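Long-range contacts in sensor protein (Bacteroides thetaiotaomicron, PDB 2X7X), which binds beta-D-fructose through its periplasmic domain, the sensing part of a hybrid two-component system that probably relays the signal as a histidine kinase: residues A104-D109 with T269-A274; E133-S138 with I163-A168. All blocks are in the same frame, centred on the assembly; numbering follows the deposited sequence.

Contact 1. Residues A104-D109 with T269-A274; sequences AYIGAD and TVMNTA
Gly107 N lies over one face of the Tyr105 ring, 4.1 Å above its plane and offset toward the rim, while Tyr105's own carbonyl takes the N-H of Thr269 (Thr269 N to Tyr105 O, 2.9 Å). Glycine suits position 107, where a CB would probably come too close to the Tyr105 hydroxyl. Its own N-H binds Thr269 O almost head-on, with a C=O...N angle of 174°, whereas Met271 N approaches Gly107 O from above the carbonyl plane, 2.7 Å away. A water spans Tyr105 O and Thr269 OG1. This ladder is a parallel beta pairing, in which strand 268-271 closes one edge of the sheet in the N-terminal lobe of a periplasmic-binding-protein fold. On the face of Ile106 and Thr269, the two branched side chains lie side by side, Ile106 CG1 3.8 Å from Thr269 CB, and helix 249-260 packs over Ile106. Met271 bends at chi3 (-79°), which carries CE back to 3.5 Å from Gly107 CA, while SD lies 4.0 Å from Ile106 CD1. An alanine in place of Met271 would probably leave a gap beside Ile106 CD1 and Gly107 CA. Asp109 caps the start of the following helix, its OD2 accepting from Tyr111 N.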
# COMPACT_ATOMS: atom_id res chain seq x y z
N ALA A 104 -1.44 24.51 17.68
CA ALA A 104 -2.11 23.66 16.69
C ALA A 104 -2.19 22.20 17.11
O ALA A 104 -1.31 21.70 17.82
CB ALA A 104 -1.44 23.79 15.31
N TYR A 105 -3.25 21.54 16.67
CA TYR A 105 -3.45 20.12 16.94
C TYR A 105 -3.41 19.34 15.63
O TYR A 105 -4.01 19.74 14.64
CB TYR A 105 -4.79 19.89 17.65
CG TYR A 105 -5.15 18.42 17.79
CD1 TYR A 105 -4.39 17.57 18.60
CD2 TYR A 105 -6.24 17.88 17.10
CE1 TYR A 105 -4.70 16.21 18.71
CE2 TYR A 105 -6.56 16.53 17.21
CZ TYR A 105 -5.80 15.70 18.03
OH TYR A 105 -6.12 14.36 18.14
N ILE A 106 -2.68 18.23 15.63
CA ILE A 106 -2.78 17.26 14.54
C ILE A 106 -2.89 15.83 15.05
O ILE A 106 -2.17 15.41 15.97
CB ILE A 106 -1.62 17.39 13.53
CG1 ILE A 106 -1.86 16.47 12.33
CG2 ILE A 106 -0.29 17.11 14.21
CD1 ILE A 106 -0.76 16.52 11.28
N GLY A 107 -3.80 15.07 14.45
CA GLY A 107 -3.98 13.67 14.83
C GLY A 107 -5.17 13.01 14.16
O GLY A 107 -5.88 13.65 13.39
N ALA A 108 -5.38 11.73 14.44
CA ALA A 108 -6.51 11.02 13.89
C ALA A 108 -7.62 10.95 14.94
O ALA A 108 -7.33 10.98 16.13
CB ALA A 108 -6.10 9.65 13.45
N ASP A 109 -8.89 10.87 14.51
CA ASP A 109 -10.01 10.87 15.47
C ASP A 109 -10.16 9.53 16.20
O ASP A 109 -10.64 8.54 15.63
CB ASP A 109 -11.32 11.27 14.80
CG ASP A 109 -12.42 11.56 15.82
OD1 ASP A 109 -13.44 12.17 15.42
OD2 ASP A 109 -12.29 11.20 17.01
N THR A 269 -5.81 19.80 12.33
CA THR A 269 -5.70 18.87 11.23
C THR A 269 -6.08 17.47 11.70
O THR A 269 -5.39 16.86 12.53
CB THR A 269 -4.28 18.86 10.65
OG1 THR A 269 -3.89 20.20 10.34
CG2 THR A 269 -4.22 18.00 9.38
N VAL A 270 -7.18 16.98 11.16
CA VAL A 270 -7.65 15.64 11.47
C VAL A 270 -7.26 14.66 10.36
O VAL A 270 -7.55 14.89 9.18
CB VAL A 270 -9.18 15.61 11.74
CG1 VAL A 270 -9.94 16.41 10.69
CG2 VAL A 270 -9.69 14.17 11.81
N MET A 271 -6.59 13.57 10.75
CA MET A 271 -6.16 12.52 9.82
C MET A 271 -7.12 11.33 9.82
O MET A 271 -7.85 11.10 10.79
CB MET A 271 -4.74 12.07 10.16
CG MET A 271 -3.76 13.22 10.32
SD MET A 271 -2.04 12.75 10.57
CE MET A 271 -1.95 12.29 12.31
N ASN A 272 -7.12 10.56 8.74
CA ASN A 272 -8.09 9.49 8.58
C ASN A 272 -7.55 8.14 9.00
O ASN A 272 -6.33 7.92 9.06
CB ASN A 272 -8.59 9.41 7.13
CG ASN A 272 -9.12 10.74 6.63
OD1 ASN A 272 -10.05 11.32 7.22
ND2 ASN A 272 -8.53 11.25 5.55
N THR A 273 -8.48 7.23 9.29
CA THR A 273 -8.15 5.84 9.54
C THR A 273 -8.69 4.95 8.41
O THR A 273 -9.37 5.43 7.49
CB THR A 273 -8.68 5.40 10.93
OG1 THR A 273 -8.27 4.05 11.20
CG2 THR A 273 -10.20 5.51 11.00
N ALA A 274 -8.36 3.66 8.47
CA ALA A 274 -8.98 2.63 7.63
C ALA A 274 -8.80 1.30 8.33
O ALA A 274 -7.84 1.10 9.07
CB ALA A 274 -8.36 2.59 6.25
O HOH W 1 -3.28 21.37 12.67

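Contact 2. Residues E133-S138 with I163-A168; sequences ELTGLS and IDKADA
A chi1 of -177°, anti to the backbone N, sets Asp167 CG out toward the turn after strand 128-135, where its carboxylate meets Ser138. Ser138 OG, anti to its own carbonyl carbon, donates to Asp167 OD2 at 2.8 Å, and Ser138 N donates to the same oxygen at 2.9 Å. Both arrive from one face of the carboxylate, more than 40° out of its plane; a short acid and a small hydroxyl residue suit this two-bond grip. The other oxygen, OD1, accepts from Ala169 N. Thr135 turns OG1 between its backbone N and carbonyl carbon, against Asp167 CA (3.3 Å), and from there it donates to Gly136 O at 2.8 Å. Glu133 and Lys165 point the same way, and Glu133 OE1 lies 3.2 Å from Lys165 CD; OE1 is hydrogen-bonded to His147 ND1 and OE2 to His195 NE2. Four backbone bonds join the parallel strands, among them Thr135 N to Ala166 O at 2.8 Å. On the face opposite Glu133, Leu134 CD2 touches the small Ala166 CB at 4.2 Å; helix 172-185 covers both and helix 199-209 also packs on Leu134. In this beta-alpha-beta unit, helix 141-155 connects strand 128-135 to edge strand 159-167, and strand 191-194 lies beyond strand 128-135.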
# COMPACT_ATOMS: atom_id res chain seq x y z
N GLU A 133 -12.68 -5.73 26.68
CA GLU A 133 -11.89 -4.57 26.25
C GLU A 133 -10.63 -4.43 27.07
O GLU A 133 -10.66 -4.49 28.28
CB GLU A 133 -12.70 -3.27 26.37
CG GLU A 133 -12.04 -2.04 25.76
CD GLU A 133 -12.87 -0.76 25.86
OE1 GLU A 133 -13.74 -0.66 26.76
OE2 GLU A 133 -12.65 0.18 25.07
N LEU A 134 -9.51 -4.22 26.38
CA LEU A 134 -8.23 -3.96 27.02
C LEU A 134 -7.73 -2.59 26.56
O LEU A 134 -7.34 -2.40 25.41
CB LEU A 134 -7.24 -5.09 26.70
CG LEU A 134 -7.61 -6.49 27.23
CD1 LEU A 134 -6.95 -7.62 26.45
CD2 LEU A 134 -7.29 -6.65 28.70
N THR A 135 -7.77 -1.62 27.46
CA THR A 135 -7.57 -0.22 27.09
C THR A 135 -6.11 0.23 27.21
O THR A 135 -5.30 -0.39 27.90
CB THR A 135 -8.45 0.72 27.97
OG1 THR A 135 -7.83 0.97 29.24
CG2 THR A 135 -9.80 0.10 28.22
N GLY A 136 -5.79 1.34 26.56
CA GLY A 136 -4.55 2.08 26.85
C GLY A 136 -4.66 2.75 28.20
O GLY A 136 -5.70 2.67 28.87
N LEU A 137 -3.58 3.40 28.61
CA LEU A 137 -3.52 4.13 29.88
C LEU A 137 -4.76 5.00 30.05
O LEU A 137 -5.02 5.87 29.22
CB LEU A 137 -2.25 4.99 29.91
CG LEU A 137 -1.77 5.60 31.24
CD1 LEU A 137 -1.56 4.56 32.33
CD2 LEU A 137 -0.46 6.35 30.98
N SER A 138 -5.52 4.75 31.10
CA SER A 138 -6.85 5.39 31.30
C SER A 138 -6.90 6.91 31.08
O SER A 138 -7.79 7.40 30.38
CB SER A 138 -7.44 5.04 32.67
OG SER A 138 -7.93 3.71 32.62
N ILE A 163 -18.61 -7.29 28.59
CA ILE A 163 -18.67 -8.03 29.85
C ILE A 163 -17.44 -7.86 30.76
O ILE A 163 -17.44 -8.32 31.90
CB ILE A 163 -18.93 -9.56 29.63
CG1 ILE A 163 -17.74 -10.23 28.92
CG2 ILE A 163 -20.22 -9.78 28.88
CD1 ILE A 163 -17.68 -11.75 29.10
N ASP A 164 -16.39 -7.23 30.24
CA ASP A 164 -15.18 -6.96 31.04
C ASP A 164 -14.24 -5.94 30.38
O ASP A 164 -14.15 -5.87 29.15
CB ASP A 164 -14.41 -8.25 31.36
CG ASP A 164 -13.72 -8.21 32.73
OD1 ASP A 164 -13.25 -7.12 33.15
OD2 ASP A 164 -13.64 -9.27 33.39
N LYS A 165 -13.54 -5.18 31.22
CA LYS A 165 -12.66 -4.11 30.77
C LYS A 165 -11.48 -3.94 31.74
O LYS A 165 -11.64 -4.03 32.95
CB LYS A 165 -13.44 -2.80 30.68
CG LYS A 165 -12.64 -1.59 30.23
CD LYS A 165 -13.56 -0.38 29.98
CE LYS A 165 -14.21 0.13 31.26
NZ LYS A 165 -13.28 0.99 32.01
N ALA A 166 -10.29 -3.71 31.20
CA ALA A 166 -9.13 -3.50 32.04
C ALA A 166 -8.20 -2.56 31.32
O ALA A 166 -8.22 -2.48 30.08
CB ALA A 166 -8.45 -4.82 32.34
N ASP A 167 -7.40 -1.84 32.10
CA ASP A 167 -6.41 -0.89 31.63
C ASP A 167 -5.08 -1.64 31.45
O ASP A 167 -4.51 -2.14 32.42
CB ASP A 167 -6.27 0.22 32.68
CG ASP A 167 -5.31 1.31 32.26
OD1 ASP A 167 -4.41 1.07 31.42
OD2 ASP A 167 -5.45 2.43 32.80
N ALA A 168 -4.59 -1.71 30.22
CA ALA A 168 -3.39 -2.48 29.90
C ALA A 168 -2.20 -1.58 29.59
O ALA A 168 -1.14 -2.03 29.12
CB ALA A 168 -3.66 -3.41 28.74

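In the fold
Contacts 1 and 2 lie in the two different sheets of this two-lobed binding domain, their centres 23 Å apart and their nearest atoms about 13 Å apart, without touching. Each pairs an edge strand with its inner neighbour, but contact 2 joins strands linked by one helix, whereas the 159 residues between the segments of contact 1 include all of contact 2. Fructose is bound between the lobes: the side chain of Tyr105 is about 9 Å from the sugar, and the residue Gly136 about 7 Å. Neither contact contributes a residue to the sugar pocket itself. Tyr105 lies about 7 Å from fructose-binding Arg95 and Leu137 about 5 Å, measured between side chains, so that arginine lies near both contacts.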